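Local coordinates for glycosyl hydrolases family 31 family protein (Aspergillus niger, PDB 6DRU), which releases alpha-xylose from the non-reducing terminal glucose of xyloglucan oligosaccharides, as a family 31 glycoside hydrolase, at residues A[335-345]-A[363-372]; A[399-408]-A[420-428]. All blocks are in the same frame, centred on the assembly; numbering follows the deposited sequence.

Overall arrangement
Both contacts lie within the family 31 TIM-barrel domain, their centres about 16 Å apart, and both are largely buried. Contact 1 joins helix 335-340 and the loop after it to the end of strand 360-364 and the start of helix 370-385; backbone bonds, a serine hydroxyl, leucine packing and a buried arginine carry it. Contact 2 joins a loop after strand 391-394 with a segment holding the short, weakly bonded strand 425-426, shares none of those elements, and has one direct hydrogen bond, water bridges and a sugar at its active-site end. They meet where Asp-366 OD2 accepts from Ala-428 N. Neighbouring subunits cover parts of both: Arg-363 in contact 1 bonds Asn-408 of contact 2 across an interface.

Contact 1 of 2, residues A[335-345]-A[363-372]; sequences YAALQANGLLS and RNYDSTNPSA
Ser-345 grips the backbone carbonyl of Asn-364 twice: its N donates to the carbonyl O (2.9 Å), while its OG approaches from above the carbonyl plane (OG to O 2.8 Å). A chi1 of 67° swings the hydroxyl back over its own backbone and makes the double grip possible. On the other side of Leu-344, Leu-343 O accepts from Asp-366 N (3.0 Å). Leu-344 and Tyr-365 thus form a non-hydrogen-bonded antiparallel pair, a single bridge. Around it the packing is close: Leu-343 CB lies against Ala-372 CB (3.7 Å), with Phe-375 of helix 370-385 also touching the leucine.

The edge formed by Gly-342, Asn-369 and Ser-371 is more open to solvent. Here Leu-343 CD2 reaches the exposed Ser-371 at CB (3.8 Å). Asn-369 is the N-cap of helix 370-385; with CG anti to the backbone N (chi1 -172°), its OD1 accepts from Ser-371 N.

The Arg-363 end is buried but makes no direct hydrogen bond to 335-345. Gln-339 NE2 stands over one guanidinium face, 3.7 Å from Arg-363 CZ, with the amide turned 84° to it, and a water links Arg-363 NH1 to Ser-345 O. Stronger partners come from a neighbouring subunit, whose Asn-408 and Tyr-361 bond Arg-363 NH2 and whose Gln-411 bonds Tyr-335 OH. Backbone bonds thus join the segments directly, while the polar partners of the guanidinium suggest that it helps couple the two subunits.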
loop_
_atom_site.group_PDB
_atom_site.type_symbol
_atom_site.label_atom_id
_atom_site.label_comp_id
_atom_site.label_asym_id
_atom_site.label_seq_id
_atom_site.Cartn_x
_atom_site.Cartn_y
_atom_site.Cartn_z
ATOM N N TYR A 335 -3.256 30.121 -14.661
ATOM C CA TYR A 335 -3.118 29.235 -13.508
ATOM C C TYR A 335 -4.437 29.054 -12.768
ATOM O O TYR A 335 -4.794 27.932 -12.390
ATOM C CB TYR A 335 -2.048 29.763 -12.555
ATOM C CG TYR A 335 -1.988 28.993 -11.255
ATOM C CD1 TYR A 335 -1.642 27.648 -11.240
ATOM C CD2 TYR A 335 -2.283 29.606 -10.045
ATOM C CE1 TYR A 335 -1.588 26.936 -10.055
ATOM C CE2 TYR A 335 -2.231 28.902 -8.854
ATOM C CZ TYR A 335 -1.883 27.568 -8.866
ATOM O OH TYR A 335 -1.828 26.861 -7.687
ATOM N N ALA A 336 -5.175 30.145 -12.545
ATOM C CA ALA A 336 -6.426 30.043 -11.802
ATOM C C ALA A 336 -7.454 29.204 -12.554
ATOM O O ALA A 336 -8.127 28.355 -11.959
ATOM C CB ALA A 336 -6.978 31.438 -11.512
ATOM N N ALA A 337 -7.583 29.423 -13.865
ATOM C CA ALA A 337 -8.551 28.661 -14.649
ATOM C C ALA A 337 -8.157 27.192 -14.742
ATOM O O ALA A 337 -9.014 26.307 -14.630
ATOM C CB ALA A 337 -8.691 29.270 -16.043
ATOM N N LEU A 338 -6.869 26.915 -14.955
ATOM C CA LEU A 338 -6.408 25.531 -15.027
ATOM C C LEU A 338 -6.624 24.814 -13.703
ATOM O O LEU A 338 -6.958 23.623 -13.677
ATOM C CB LEU A 338 -4.931 25.493 -15.414
ATOM C CG LEU A 338 -4.587 25.879 -16.850
ATOM C CD1 LEU A 338 -3.124 26.269 -16.953
ATOM C CD2 LEU A 338 -4.899 24.719 -17.777
ATOM N N GLN A 339 -6.432 25.525 -12.591
ATOM C CA GLN A 339 -6.614 24.919 -11.277
ATOM C C GLN A 339 -8.088 24.664 -10.984
ATOM O O GLN A 339 -8.447 23.609 -10.449
ATOM C CB GLN A 339 -6.001 25.819 -10.206
ATOM C CG GLN A 339 -5.853 25.160 -8.854
ATOM C CD GLN A 339 -4.708 24.174 -8.819
ATOM O OE1 GLN A 339 -4.915 22.963 -8.885
ATOM N NE2 GLN A 339 -3.490 24.690 -8.714
ATOM N N ALA A 340 -8.957 25.614 -11.343
ATOM C CA ALA A 340 -10.363 25.521 -10.963
ATOM C C ALA A 340 -11.089 24.442 -11.755
ATOM O O ALA A 340 -11.953 23.744 -11.213
ATOM C CB ALA A 340 -11.046 26.875 -11.152
ATOM N N ASN A 341 -10.764 24.295 -13.035
ATOM C CA ASN A 341 -11.422 23.323 -13.897
ATOM C C ASN A 341 -10.761 21.950 -13.859
ATOM O O ASN A 341 -11.122 21.080 -14.660
ATOM C CB ASN A 341 -11.474 23.849 -15.331
ATOM C CG ASN A 341 -12.398 25.042 -15.475
ATOM O OD1 ASN A 341 -13.599 24.889 -15.702
ATOM N ND2 ASN A 341 -11.844 26.240 -15.329
ATOM N N GLY A 342 -9.809 21.738 -12.954
ATOM C CA GLY A 342 -9.166 20.439 -12.833
ATOM C C GLY A 342 -8.420 20.002 -14.073
ATOM O O GLY A 342 -8.520 18.837 -14.477
ATOM N N LEU A 343 -7.673 20.914 -14.690
ATOM C CA LEU A 343 -6.916 20.612 -15.895
ATOM C C LEU A 343 -5.436 20.394 -15.616
ATOM O O LEU A 343 -4.637 20.353 -16.556
ATOM C CB LEU A 343 -7.094 21.731 -16.921
ATOM C CG LEU A 343 -8.527 22.199 -17.166
ATOM C CD1 LEU A 343 -8.541 23.333 -18.178
ATOM C CD2 LEU A 343 -9.397 21.042 -17.632
ATOM N N LEU A 344 -5.055 20.240 -14.352
ATOM C CA LEU A 344 -3.669 20.021 -13.975
ATOM C C LEU A 344 -3.528 18.679 -13.273
ATOM O O LEU A 344 -4.352 18.321 -12.425
ATOM C CB LEU A 344 -3.156 21.135 -13.057
ATOM C CG LEU A 344 -3.285 22.574 -13.552
ATOM C CD1 LEU A 344 -2.892 23.545 -12.453
ATOM C CD2 LEU A 344 -2.424 22.786 -14.786
ATOM N N SER A 345 -2.483 17.941 -13.634
ATOM C CA SER A 345 -2.096 16.786 -12.846
ATOM C C SER A 345 -1.519 17.252 -11.513
ATOM O O SER A 345 -1.201 18.430 -11.318
ATOM C CB SER A 345 -1.078 15.933 -13.603
ATOM O OG SER A 345 0.149 16.624 -13.756
ATOM N N ARG A 363 3.273 22.578 -12.010
ATOM C CA ARG A 363 2.390 21.435 -12.204
ATOM C C ARG A 363 2.194 21.226 -13.698
ATOM O O ARG A 363 1.942 22.187 -14.431
ATOM C CB ARG A 363 1.031 21.654 -11.526
ATOM C CG ARG A 363 1.107 22.078 -10.071
ATOM C CD ARG A 363 -0.058 22.988 -9.704
ATOM N NE ARG A 363 0.097 23.556 -8.368
ATOM C CZ ARG A 363 -0.449 23.045 -7.269
ATOM N NH1 ARG A 363 -1.197 21.952 -7.341
ATOM N NH2 ARG A 363 -0.248 23.630 -6.096
ATOM N N ASN A 364 2.311 19.980 -14.148
ATOM C CA ASN A 364 2.068 19.663 -15.548
ATOM C C ASN A 364 0.573 19.618 -15.829
ATOM O O ASN A 364 -0.209 19.098 -15.028
ATOM C CB ASN A 364 2.701 18.322 -15.919
ATOM C CG ASN A 364 4.128 18.464 -16.405
ATOM O OD1 ASN A 364 4.806 19.446 -16.104
ATOM N ND2 ASN A 364 4.592 17.480 -17.167
ATOM N N TYR A 365 0.176 20.168 -16.974
ATOM C CA TYR A 365 -1.213 20.058 -17.384
ATOM C C TYR A 365 -1.536 18.604 -17.721
ATOM O O TYR A 365 -0.654 17.802 -18.041
ATOM C CB TYR A 365 -1.503 20.976 -18.576
ATOM C CG TYR A 365 -1.437 20.308 -19.933
ATOM C CD1 TYR A 365 -2.574 20.207 -20.724
ATOM C CD2 TYR A 365 -0.248 19.773 -20.420
ATOM C CE1 TYR A 365 -2.534 19.598 -21.963
ATOM C CE2 TYR A 365 -0.199 19.157 -21.660
ATOM C CZ TYR A 365 -1.347 19.074 -22.426
ATOM O OH TYR A 365 -1.312 18.468 -23.661
ATOM N N ASP A 366 -2.818 18.264 -17.644
ATOM C CA ASP A 366 -3.256 16.876 -17.780
ATOM C C ASP A 366 -3.606 16.604 -19.238
ATOM O O ASP A 366 -4.722 16.880 -19.683
ATOM C CB ASP A 366 -4.438 16.599 -16.859
ATOM C CG ASP A 366 -4.786 15.128 -16.784
ATOM O OD1 ASP A 366 -4.018 14.305 -17.326
ATOM O OD2 ASP A 366 -5.832 14.795 -16.187
ATOM N N SER A 367 -2.651 16.048 -19.988
ATOM C CA SER A 367 -2.908 15.727 -21.388
ATOM C C SER A 367 -3.923 14.602 -21.546
ATOM O O SER A 367 -4.529 14.478 -22.616
ATOM C CB SER A 367 -1.605 15.352 -22.098
ATOM O OG SER A 367 -1.056 14.156 -21.571
ATOM N N THR A 368 -4.122 13.779 -20.513
ATOM C CA THR A 368 -5.142 12.739 -20.569
ATOM C C THR A 368 -6.547 13.290 -20.362
ATOM O O THR A 368 -7.522 12.591 -20.658
ATOM C CB THR A 368 -4.858 11.655 -19.525
ATOM O OG1 THR A 368 -5.135 12.164 -18.216
ATOM C CG2 THR A 368 -3.404 11.221 -19.591
ATOM N N ASN A 369 -6.667 14.517 -19.863
ATOM C CA ASN A 369 -7.966 15.159 -19.695
ATOM C C ASN A 369 -8.381 15.804 -21.012
ATOM O O ASN A 369 -7.697 16.718 -21.483
ATOM C CB ASN A 369 -7.898 16.207 -18.586
ATOM C CG ASN A 369 -9.261 16.778 -18.214
ATOM O OD1 ASN A 369 -10.191 16.795 -19.020
ATOM N ND2 ASN A 369 -9.375 17.258 -16.982
ATOM N N PRO A 370 -9.474 15.359 -21.638
ATOM C CA PRO A 370 -9.883 15.969 -22.914
ATOM C C PRO A 370 -10.181 17.450 -22.802
ATOM O O PRO A 370 -9.904 18.203 -23.744
ATOM C CB PRO A 370 -11.132 15.166 -23.299
ATOM C CG PRO A 370 -10.990 13.870 -22.566
ATOM C CD PRO A 370 -10.326 14.218 -21.270
ATOM N N SER A 371 -10.736 17.892 -21.672
ATOM C CA SER A 371 -10.985 19.316 -21.483
ATOM C C SER A 371 -9.686 20.107 -21.426
ATOM O O SER A 371 -9.640 21.254 -21.886
ATOM C CB SER A 371 -11.799 19.542 -20.209
ATOM O OG SER A 371 -13.083 18.954 -20.311
ATOM N N ALA A 372 -8.626 19.514 -20.874
ATOM C CA ALA A 372 -7.345 20.207 -20.808
ATOM C C ALA A 372 -6.696 20.303 -22.185
ATOM O O ALA A 372 -6.053 21.310 -22.504
ATOM C CB ALA A 372 -6.420 19.507 -19.816
HETATM O O HOH W 1 -1.960 20.355 -9.632
#

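Contact 2 of 2, residues A[399-408]-A[420-428]; sequences GGALGEAYEN and FTLPNVNYA. With BGC (beta-D-glucopyranose), chain F.
The N-H of Gly-400 is shared between Tyr-427 OH and a water that itself donates to the same hydroxyl, closing a small triangle. The direct bond, from Gly-400 N to Tyr-427 OH at 3.1 Å, is bent (145° at the hydrogen), and the water stands 2.9 Å from Tyr-427 OH in the plane of the ring. Gln-432 is a further partner of the hydroxyl. With Gly-399 and Gly-400 both at positive phi, the backbone passes close to Pro-423, whose CG packs 3.9 Å from Gly-400 C.

Farther along, Glu-407 and Pro-423 meet from opposite directions, OE2 lying beside the proline CD and CG. OE1 accepts from Asn-408 N and is close to Asp-355, a pairing that could favour protonation of one of the two acids. Leu-422 CD2 lies 3.8 Å from Ala-405 O, and Asn-408 ND2 approaches Phe-420 CD2 obliquely at 3.3 Å, the amide and ring planes 75° apart; the main partners of that amide, Arg-363 and Pro-351, belong to a neighbouring subunit. A second water bridges Glu-407 N and Phe-420 O.

At the active-site end, where the Tyr-406 side chain is about 7 Å from that of the proton donor Asp-487, Glu-404 OE2 accepts from the glucose O4 (2.6 Å) and Tyr-406 OH bonds its O3 (2.7 Å). Lys-119 of another subunit forms a salt bridge with Glu-404 OE1, and Asn-173 also bonds OE2. With chi1 at 45°, the Tyr-406 ring folds back over Glu-404 CB while its edge faces the sugar. Tyr-286 and Asn-409 also hold this glucose. The loop after strand 391-394 probably forms part of the substrate cleft at the C-terminal end of the barrel strands, as in TIM-barrel glycosidases.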
loop_
_atom_site.group_PDB
_atom_site.type_symbol
_atom_site.label_atom_id
_atom_site.label_comp_id
_atom_site.label_asym_id
_atom_site.label_seq_id
_atom_site.Cartn_x
_atom_site.Cartn_y
_atom_site.Cartn_z
ATOM N N GLY A 399 6.309 13.105 -19.143
ATOM C CA GLY A 399 5.301 12.656 -18.209
ATOM C C GLY A 399 5.874 12.465 -16.815
ATOM O O GLY A 399 7.033 12.067 -16.634
ATOM N N GLY A 400 5.044 12.737 -15.811
ATOM C CA GLY A 400 5.464 12.643 -14.427
ATOM C C GLY A 400 6.231 13.870 -13.976
ATOM O O GLY A 400 5.631 14.889 -13.625
ATOM N N ALA A 401 7.557 13.781 -13.980
ATOM C CA ALA A 401 8.404 14.938 -13.722
ATOM C C ALA A 401 8.447 15.812 -14.975
ATOM O O ALA A 401 7.707 15.597 -15.938
ATOM C CB ALA A 401 9.794 14.492 -13.276
ATOM N N LEU A 402 9.327 16.809 -14.986
ATOM C CA LEU A 402 9.414 17.734 -16.114
ATOM C C LEU A 402 10.564 17.330 -17.037
ATOM O O LEU A 402 11.581 18.012 -17.165
ATOM C CB LEU A 402 9.563 19.169 -15.614
ATOM C CG LEU A 402 9.378 20.268 -16.664
ATOM C CD1 LEU A 402 8.156 19.996 -17.529
ATOM C CD2 LEU A 402 9.272 21.630 -15.998
ATOM N N GLY A 403 10.391 16.169 -17.671
ATOM C CA GLY A 403 11.218 15.775 -18.791
ATOM C C GLY A 403 12.504 15.047 -18.457
ATOM O O GLY A 403 13.157 14.534 -19.376
ATOM N N GLU A 404 12.899 14.984 -17.189
ATOM C CA GLU A 404 14.155 14.364 -16.804
ATOM C C GLU A 404 13.912 13.202 -15.851
ATOM O O GLU A 404 12.830 13.050 -15.277
ATOM C CB GLU A 404 15.103 15.381 -16.154
ATOM C CG GLU A 404 15.349 16.623 -16.991
ATOM C CD GLU A 404 16.294 16.371 -18.148
ATOM O OE1 GLU A 404 16.892 15.275 -18.205
ATOM O OE2 GLU A 404 16.438 17.269 -19.004
ATOM N N ALA A 405 14.945 12.377 -15.688
ATOM C CA ALA A 405 14.908 11.240 -14.779
ATOM C C ALA A 405 15.216 11.630 -13.341
ATOM O O ALA A 405 15.385 10.749 -12.493
ATOM C CB ALA A 405 15.887 10.161 -15.247
ATOM N N TYR A 406 15.310 12.926 -13.060
ATOM C CA TYR A 406 15.528 13.434 -11.717
ATOM C C TYR A 406 14.520 14.535 -11.428
ATOM O O TYR A 406 14.031 15.206 -12.342
ATOM C CB TYR A 406 16.958 13.966 -11.542
ATOM C CG TYR A 406 17.435 14.826 -12.693
ATOM C CD1 TYR A 406 17.142 16.182 -12.745
ATOM C CD2 TYR A 406 18.181 14.279 -13.731
ATOM C CE1 TYR A 406 17.578 16.969 -13.797
ATOM C CE2 TYR A 406 18.620 15.056 -14.787
ATOM C CZ TYR A 406 18.316 16.400 -14.814
ATOM O OH TYR A 406 18.752 17.177 -15.862
ATOM N N GLU A 407 14.208 14.710 -10.151
ATOM C CA GLU A 407 13.300 15.765 -9.734
ATOM C C GLU A 407 14.067 17.061 -9.481
ATOM O O GLU A 407 15.300 17.099 -9.491
ATOM C CB GLU A 407 12.525 15.345 -8.483
ATOM C CG GLU A 407 11.206 14.648 -8.774
ATOM C CD GLU A 407 10.152 15.593 -9.323
ATOM O OE1 GLU A 407 10.368 16.824 -9.285
ATOM O OE2 GLU A 407 9.105 15.105 -9.794
ATOM N N ASN A 408 13.308 18.139 -9.268
ATOM C CA ASN A 408 13.864 19.460 -8.968
ATOM C C ASN A 408 14.686 19.984 -10.144
ATOM O O ASN A 408 15.818 20.448 -9.989
ATOM C CB ASN A 408 14.684 19.438 -7.675
ATOM C CG ASN A 408 13.885 18.932 -6.490
ATOM O OD1 ASN A 408 12.962 19.598 -6.017
ATOM N ND2 ASN A 408 14.229 17.742 -6.007
ATOM N N PHE A 420 15.384 12.017 -4.850
ATOM C CA PHE A 420 13.960 12.238 -4.640
ATOM C C PHE A 420 13.173 11.339 -5.586
ATOM O O PHE A 420 13.457 11.288 -6.787
ATOM C CB PHE A 420 13.601 13.706 -4.876
ATOM C CG PHE A 420 14.051 14.631 -3.775
ATOM C CD1 PHE A 420 13.303 14.772 -2.616
ATOM C CD2 PHE A 420 15.217 15.371 -3.904
ATOM C CE1 PHE A 420 13.713 15.625 -1.605
ATOM C CE2 PHE A 420 15.631 16.227 -2.897
ATOM C CZ PHE A 420 14.879 16.353 -1.747
ATOM N N THR A 421 12.189 10.625 -5.044
ATOM C CA THR A 421 11.457 9.638 -5.828
ATOM C C THR A 421 10.653 10.308 -6.935
ATOM O O THR A 421 10.062 11.376 -6.740
ATOM C CB THR A 421 10.527 8.825 -4.929
ATOM O OG1 THR A 421 11.229 8.426 -3.745
ATOM C CG2 THR A 421 10.037 7.583 -5.659
ATOM N N LEU A 422 10.638 9.679 -8.107
ATOM C CA LEU A 422 9.845 10.199 -9.209
ATOM C C LEU A 422 8.358 10.116 -8.864
ATOM O O LEU A 422 7.916 9.151 -8.233
ATOM C CB LEU A 422 10.144 9.427 -10.490
ATOM C CG LEU A 422 11.545 9.681 -11.053
ATOM C CD1 LEU A 422 11.758 8.934 -12.362
ATOM C CD2 LEU A 422 11.789 11.175 -11.234
ATOM N N PRO A 423 7.562 11.109 -9.264
ATOM C CA PRO A 423 6.208 11.247 -8.712
ATOM C C PRO A 423 5.204 10.321 -9.388
ATOM O O PRO A 423 5.136 10.241 -10.617
ATOM C CB PRO A 423 5.873 12.718 -8.976
ATOM C CG PRO A 423 6.628 13.034 -10.226
ATOM C CD PRO A 423 7.894 12.206 -10.190
ATOM N N ASN A 424 4.417 9.621 -8.568
ATOM C CA ASN A 424 3.242 8.890 -9.041
ATOM C C ASN A 424 2.050 9.838 -8.951
ATOM O O ASN A 424 1.290 9.852 -7.981
ATOM C CB ASN A 424 3.029 7.625 -8.220
ATOM C CG ASN A 424 1.876 6.783 -8.735
ATOM O OD1 ASN A 424 1.387 6.989 -9.846
ATOM N ND2 ASN A 424 1.431 5.829 -7.924
ATOM N N VAL A 425 1.890 10.647 -9.997
ATOM C CA VAL A 425 0.934 11.749 -9.984
ATOM C C VAL A 425 -0.471 11.250 -10.295
ATOM O O VAL A 425 -0.657 10.116 -10.752
ATOM C CB VAL A 425 1.353 12.851 -10.976
ATOM C CG1 VAL A 425 2.771 13.310 -10.688
ATOM C CG2 VAL A 425 1.235 12.349 -12.402
ATOM N N ASN A 426 -1.465 12.103 -10.055
ATOM C CA ASN A 426 -2.851 11.825 -10.408
ATOM C C ASN A 426 -3.164 12.402 -11.782
ATOM O O ASN A 426 -2.924 13.588 -12.031
ATOM C CB ASN A 426 -3.806 12.422 -9.372
ATOM C CG ASN A 426 -4.064 11.496 -8.203
ATOM O OD1 ASN A 426 -4.019 10.275 -8.345
ATOM N ND2 ASN A 426 -4.352 12.072 -7.041
ATOM N N TYR A 427 -3.698 11.564 -12.665
ATOM C CA TYR A 427 -4.228 11.993 -13.951
ATOM C C TYR A 427 -5.731 11.745 -13.985
ATOM O O TYR A 427 -6.305 11.117 -13.090
ATOM C CB TYR A 427 -3.562 11.254 -15.118
ATOM C CG TYR A 427 -2.101 11.570 -15.328
ATOM C CD1 TYR A 427 -1.678 12.868 -15.587
ATOM C CD2 TYR A 427 -1.144 10.565 -15.289
ATOM C CE1 TYR A 427 -0.340 13.156 -15.788
ATOM C CE2 TYR A 427 0.192 10.840 -15.489
ATOM C CZ TYR A 427 0.591 12.136 -15.740
ATOM O OH TYR A 427 1.925 12.413 -15.939
ATOM N N ALA A 428 -6.370 12.245 -15.043
ATOM C CA ALA A 428 -7.783 11.960 -15.258
ATOM C C ALA A 428 -8.011 10.538 -15.748
ATOM O O ALA A 428 -9.127 10.025 -15.626
ATOM C CB ALA A 428 -8.378 12.957 -16.252
HETATM C C2 BGC F . 19.027 20.569 -17.565
HETATM C C3 BGC F . 17.788 19.758 -17.722
HETATM C C4 BGC F . 16.715 20.585 -18.454
HETATM C C5 BGC F . 17.280 21.166 -19.720
HETATM C C6 BGC F . 16.252 22.085 -20.366
HETATM C C1 BGC F . 19.452 21.036 -18.932
HETATM O O2 BGC F . 20.076 19.779 -16.964
HETATM O O3 BGC F . 17.328 19.386 -16.473
HETATM O O4 BGC F . 15.618 19.760 -18.778
HETATM O O5 BGC F . 18.445 21.916 -19.436
HETATM O O6 BGC F . 16.893 22.933 -21.294
HETATM O O HOH W 2 3.266 14.887 -16.479
HETATM O O HOH W 3 15.073 13.117 -8.241
#